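Local coordinates for protein citrate synthase (Metallosphaera sedula, PDB 6ABW) that probably catalyses the condensation of oxaloacetate with acetyl-CoA and water to give citrate and CoA, a step of the tricarboxylic acid cycle, at residues S29-D34 with L40-Y45; L189-D194 with A280-K285. One frame throughout, in Å; residues are numbered along the deposited sequence.

Contact 1. Residues S29-D34 with L40-Y45; sequences SLTYID and LRYGGY
Tyr-32 brings CE2 over one face of the Arg-41 guanidinium, 3.6 Å from NH2 of the arginine, with the two planes 20° apart. This is a cross-strand pair in an antiparallel beta hairpin, part of the small sheet of an otherwise mainly helical enzyme. With CG of Tyr-32 anti to its own nitrogen (chi1 172°) and the Arg-41 chain extended from CG to NE, both side chains run the same way from one face of the hairpin, where Tyr-375 of the second subunit meets the tyrosine ring. Beneath them the pair is joined by two nearly straight backbone bonds, Tyr-32 N to Arg-41 O (2.9 Å) and Arg-41 N to Tyr-32 O (3.0 Å). The other face carries Thr-31, Ile-33, Leu-40 and Tyr-42. Here CD1 of Leu-40 reaches both CG2 of Thr-31 (3.7 Å) and CG1 of Ile-33 (3.8 Å), while the Thr-31 hydroxyl, beside the Tyr-42 ring, is hydrogen-bonded to Asp-194. From Tyr-42 to Tyr-45 a type I' turn leads into strand 45-46, Gly-43 and Gly-44 taking its positive phi angles. Gly-43 N donates to Leu-30 O at 2.8 Å, approaching from above the carbonyl plane.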
# COMPACT_ATOMS: atom_id res chain seq x y z
N SER A 29 1.93 -3.83 23.15
CA SER A 29 1.26 -4.54 24.23
C SER A 29 0.31 -5.60 23.71
O SER A 29 -0.41 -6.20 24.47
CB SER A 29 0.48 -3.56 25.13
OG SER A 29 1.40 -2.65 25.64
N LEU A 30 0.40 -5.91 22.43
CA LEU A 30 -0.56 -6.77 21.78
C LEU A 30 -0.21 -8.24 21.91
O LEU A 30 -1.08 -9.04 22.33
CB LEU A 30 -0.66 -6.41 20.28
CG LEU A 30 -1.26 -5.01 19.95
CD1 LEU A 30 -1.12 -4.71 18.44
CD2 LEU A 30 -2.70 -4.88 20.42
N THR A 31 1.00 -8.60 21.50
CA THR A 31 1.32 -9.99 21.23
C THR A 31 2.68 -10.30 21.83
O THR A 31 3.64 -9.55 21.58
CB THR A 31 1.35 -10.27 19.70
OG1 THR A 31 0.09 -9.86 19.15
CG2 THR A 31 1.46 -11.64 19.43
N TYR A 32 2.69 -11.33 22.65
CA TYR A 32 3.94 -11.86 23.26
C TYR A 32 4.25 -13.23 22.65
O TYR A 32 3.39 -14.09 22.60
CB TYR A 32 3.75 -11.97 24.77
CG TYR A 32 4.89 -12.67 25.48
CD1 TYR A 32 6.10 -12.02 25.64
CD2 TYR A 32 4.73 -13.97 25.95
CE1 TYR A 32 7.16 -12.66 26.24
CE2 TYR A 32 5.80 -14.62 26.60
CZ TYR A 32 6.98 -13.93 26.75
OH TYR A 32 8.08 -14.51 27.34
N ILE A 33 5.49 -13.44 22.26
CA ILE A 33 5.92 -14.72 21.70
C ILE A 33 7.16 -15.18 22.43
O ILE A 33 8.08 -14.38 22.59
CB ILE A 33 6.25 -14.60 20.18
CG1 ILE A 33 5.02 -14.15 19.42
CG2 ILE A 33 6.67 -15.96 19.64
CD1 ILE A 33 5.33 -13.60 18.05
N ASP A 34 7.13 -16.42 22.93
CA ASP A 34 8.32 -17.08 23.47
C ASP A 34 8.67 -18.23 22.55
O ASP A 34 8.05 -19.26 22.58
CB ASP A 34 8.09 -17.51 24.93
CG ASP A 34 9.30 -18.28 25.56
OD1 ASP A 34 10.32 -18.55 24.89
OD2 ASP A 34 9.17 -18.67 26.75
N LEU A 40 2.42 -18.25 22.91
CA LEU A 40 1.84 -17.14 22.19
C LEU A 40 0.70 -16.58 23.08
O LEU A 40 -0.21 -17.34 23.49
CB LEU A 40 1.27 -17.62 20.84
CG LEU A 40 0.55 -16.51 20.13
CD1 LEU A 40 1.37 -15.31 19.80
CD2 LEU A 40 -0.11 -17.10 18.88
N ARG A 41 0.79 -15.30 23.40
CA ARG A 41 -0.25 -14.60 24.16
C ARG A 41 -0.68 -13.35 23.46
O ARG A 41 0.13 -12.68 22.88
CB ARG A 41 0.21 -14.18 25.56
CG ARG A 41 0.61 -15.38 26.39
CD ARG A 41 1.09 -14.93 27.73
NE ARG A 41 1.72 -16.06 28.37
CZ ARG A 41 2.83 -15.99 29.09
NH1 ARG A 41 3.29 -17.13 29.62
NH2 ARG A 41 3.43 -14.83 29.35
N TYR A 42 -1.97 -13.05 23.53
CA TYR A 42 -2.51 -11.75 23.13
C TYR A 42 -2.89 -11.02 24.45
O TYR A 42 -3.76 -11.51 25.17
CB TYR A 42 -3.75 -11.88 22.30
CG TYR A 42 -3.61 -12.51 20.89
CD1 TYR A 42 -2.39 -12.55 20.21
CD2 TYR A 42 -4.69 -13.12 20.32
CE1 TYR A 42 -2.28 -13.14 18.94
CE2 TYR A 42 -4.61 -13.72 19.06
CZ TYR A 42 -3.41 -13.75 18.36
OH TYR A 42 -3.37 -14.31 17.09
N GLY A 43 -2.25 -9.88 24.71
CA GLY A 43 -2.62 -9.05 25.84
C GLY A 43 -2.52 -9.82 27.18
O GLY A 43 -3.34 -9.61 28.08
N GLY A 44 -1.61 -10.76 27.23
CA GLY A 44 -1.33 -11.61 28.42
C GLY A 44 -2.10 -12.91 28.49
O GLY A 44 -1.81 -13.77 29.37
N TYR A 45 -3.06 -13.12 27.57
CA TYR A 45 -3.86 -14.27 27.57
C TYR A 45 -3.31 -15.32 26.57
O TYR A 45 -3.07 -14.99 25.40
CB TYR A 45 -5.30 -13.93 27.20
CG TYR A 45 -5.99 -13.03 28.16
CD1 TYR A 45 -6.37 -13.53 29.43
CD2 TYR A 45 -6.31 -11.72 27.85
CE1 TYR A 45 -7.06 -12.75 30.31
CE2 TYR A 45 -7.03 -10.93 28.74
CZ TYR A 45 -7.36 -11.46 29.99
OH TYR A 45 -8.07 -10.71 30.91

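Contact 2. Residues L189-D194 with A280-K285; sequences LILYAD and AKIFKK
Leu-191 sets CD1 squarely over the ring of Phe-283, 3.6 Å from the centroid and 5° off the normal, a CH-pi contact that reaches all six ring carbons about evenly. Its CB touches the same ring at CE2 and CZ, the two side chains running antiparallel past one another. With CG anti to the carbonyl carbon (chi1 -74°), Leu-191 carries its methyls out to the facing helix, where they also meet Ile-282: CD1 lies 3.8 Å from CG2 of the isoleucine, and CD2 packs on its CB and CD1. CZ of Phe-283 then points over one face of the Tyr-192 ring, toward the rim, in a tilted edge-to-face pair with centroids 5.2 Å apart and planes at 54°. No hydrogen bond crosses between the segments; helix 278-292 meets apolar and aromatic side chains at and just past the end of helix 179-191, in the mainly helical citrate synthase fold. The helix gives way at Tyr-192, whose ring lies next to the predicted active site. Its hydroxyl is hydrogen-bonded to Asp-325, the predicted catalytic aspartate, and to Ser-328, two bonds that hold the hydroxyl end of the ring Phe-283 meets. Farther out, Phe-346 makes another edge-to-face pair with Tyr-192, while Tyr-327 and Ser-328 of helix 325-335 pack on Phe-283. Ile-47 and Val-51 of helix 47-53 also touch Leu-191.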
# COMPACT_ATOMS: atom_id res chain seq x y z
N LEU A 189 -9.97 -17.36 12.94
CA LEU A 189 -9.93 -15.90 13.05
C LEU A 189 -9.14 -15.44 14.22
O LEU A 189 -8.39 -14.47 14.12
CB LEU A 189 -11.30 -15.29 13.17
CG LEU A 189 -12.13 -15.45 11.93
CD1 LEU A 189 -13.59 -15.21 12.21
CD2 LEU A 189 -11.59 -14.46 10.91
N ILE A 190 -9.26 -16.13 15.35
CA ILE A 190 -8.40 -15.76 16.50
C ILE A 190 -6.94 -16.13 16.27
O ILE A 190 -6.02 -15.34 16.57
CB ILE A 190 -8.91 -16.45 17.80
CG1 ILE A 190 -10.31 -15.88 18.20
CG2 ILE A 190 -7.91 -16.24 18.94
CD1 ILE A 190 -11.04 -16.75 19.20
N LEU A 191 -6.73 -17.31 15.69
CA LEU A 191 -5.38 -17.87 15.56
C LEU A 191 -4.44 -17.03 14.70
O LEU A 191 -3.25 -16.94 14.95
CB LEU A 191 -5.46 -19.32 15.04
CG LEU A 191 -5.94 -20.41 16.02
CD1 LEU A 191 -6.30 -21.74 15.40
CD2 LEU A 191 -4.91 -20.62 17.14
N TYR A 192 -4.98 -16.46 13.63
CA TYR A 192 -4.24 -15.68 12.69
C TYR A 192 -4.23 -14.16 12.96
O TYR A 192 -3.65 -13.40 12.16
CB TYR A 192 -4.71 -16.02 11.25
CG TYR A 192 -4.04 -17.16 10.51
CD1 TYR A 192 -2.65 -17.42 10.65
CD2 TYR A 192 -4.72 -17.89 9.56
CE1 TYR A 192 -2.02 -18.36 9.88
CE2 TYR A 192 -4.08 -18.85 8.79
CZ TYR A 192 -2.71 -19.09 8.96
OH TYR A 192 -2.06 -20.02 8.15
N ALA A 193 -4.80 -13.71 14.12
CA ALA A 193 -5.08 -12.30 14.30
C ALA A 193 -3.82 -11.46 14.33
O ALA A 193 -3.83 -10.37 13.79
CB ALA A 193 -5.95 -12.03 15.51
N ASP A 194 -2.74 -11.90 15.00
CA ASP A 194 -1.54 -11.12 15.03
C ASP A 194 -0.31 -11.99 15.32
O ASP A 194 -0.44 -12.96 16.06
CB ASP A 194 -1.55 -10.05 16.15
CG ASP A 194 -0.43 -9.01 15.91
OD1 ASP A 194 -0.23 -8.54 14.72
OD2 ASP A 194 0.35 -8.72 16.85
N ALA A 280 -0.42 -24.37 15.64
CA ALA A 280 -0.55 -25.53 14.79
C ALA A 280 -1.33 -26.60 15.51
O ALA A 280 -2.13 -27.25 14.88
CB ALA A 280 0.84 -26.07 14.42
N LYS A 281 -1.12 -26.79 16.80
CA LYS A 281 -1.87 -27.77 17.54
C LYS A 281 -3.37 -27.46 17.60
O LYS A 281 -4.24 -28.36 17.62
CB LYS A 281 -1.32 -27.81 18.97
CG LYS A 281 0.10 -28.28 19.02
CD LYS A 281 0.65 -28.35 20.43
CE LYS A 281 0.93 -26.98 21.00
NZ LYS A 281 2.34 -26.86 21.49
N ILE A 282 -3.68 -26.17 17.60
CA ILE A 282 -5.08 -25.77 17.68
C ILE A 282 -5.72 -25.92 16.32
O ILE A 282 -6.84 -26.48 16.22
CB ILE A 282 -5.20 -24.35 18.25
CG1 ILE A 282 -4.54 -24.30 19.60
CG2 ILE A 282 -6.68 -24.01 18.37
CD1 ILE A 282 -4.25 -22.93 20.16
N PHE A 283 -5.06 -25.44 15.26
CA PHE A 283 -5.62 -25.73 13.91
C PHE A 283 -5.86 -27.25 13.73
O PHE A 283 -6.91 -27.68 13.19
CB PHE A 283 -4.70 -25.23 12.82
CG PHE A 283 -4.90 -23.80 12.46
CD1 PHE A 283 -6.08 -23.39 11.86
CD2 PHE A 283 -3.95 -22.85 12.71
CE1 PHE A 283 -6.31 -22.07 11.51
CE2 PHE A 283 -4.16 -21.54 12.36
CZ PHE A 283 -5.37 -21.13 11.77
N LYS A 284 -4.91 -28.07 14.21
CA LYS A 284 -5.10 -29.52 14.07
C LYS A 284 -6.38 -30.05 14.72
O LYS A 284 -7.13 -30.82 14.10
CB LYS A 284 -3.89 -30.26 14.60
CG LYS A 284 -4.02 -31.76 14.32
CD LYS A 284 -2.84 -32.52 14.79
CE LYS A 284 -3.07 -34.00 14.52
NZ LYS A 284 -1.86 -34.72 15.03
N LYS A 285 -6.61 -29.61 15.93
CA LYS A 285 -7.78 -30.00 16.72
C LYS A 285 -9.03 -29.73 15.95
O LYS A 285 -9.91 -30.60 15.83
CB LYS A 285 -7.75 -29.20 18.00
CG LYS A 285 -8.93 -29.36 18.96
CD LYS A 285 -8.69 -28.34 20.09
CE LYS A 285 -9.23 -28.74 21.45
NZ LYS A 285 -10.68 -28.51 21.48

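In the fold
The two contacts differ in chemistry as they differ in place. Contact 1 is partly buried, its centre about 17 Å from the centre of the chain, and joins neighbouring strands through backbone hydrogen bonds, with one face turned to the second subunit. Contact 2, its centre about 11 Å from the same point, is wholly buried, joins segments distant in sequence and relies on apolar and aromatic packing. They share no strand or helix, yet they touch: besides the link from Thr-31 to Asp-194, OH of Tyr-42 lies 2.9 Å from O of Ile-190, a probable hydrogen bond. Helix 47-53 packs against both contacts, with Ile-47 touching Leu-40, Tyr-42 and Leu-191.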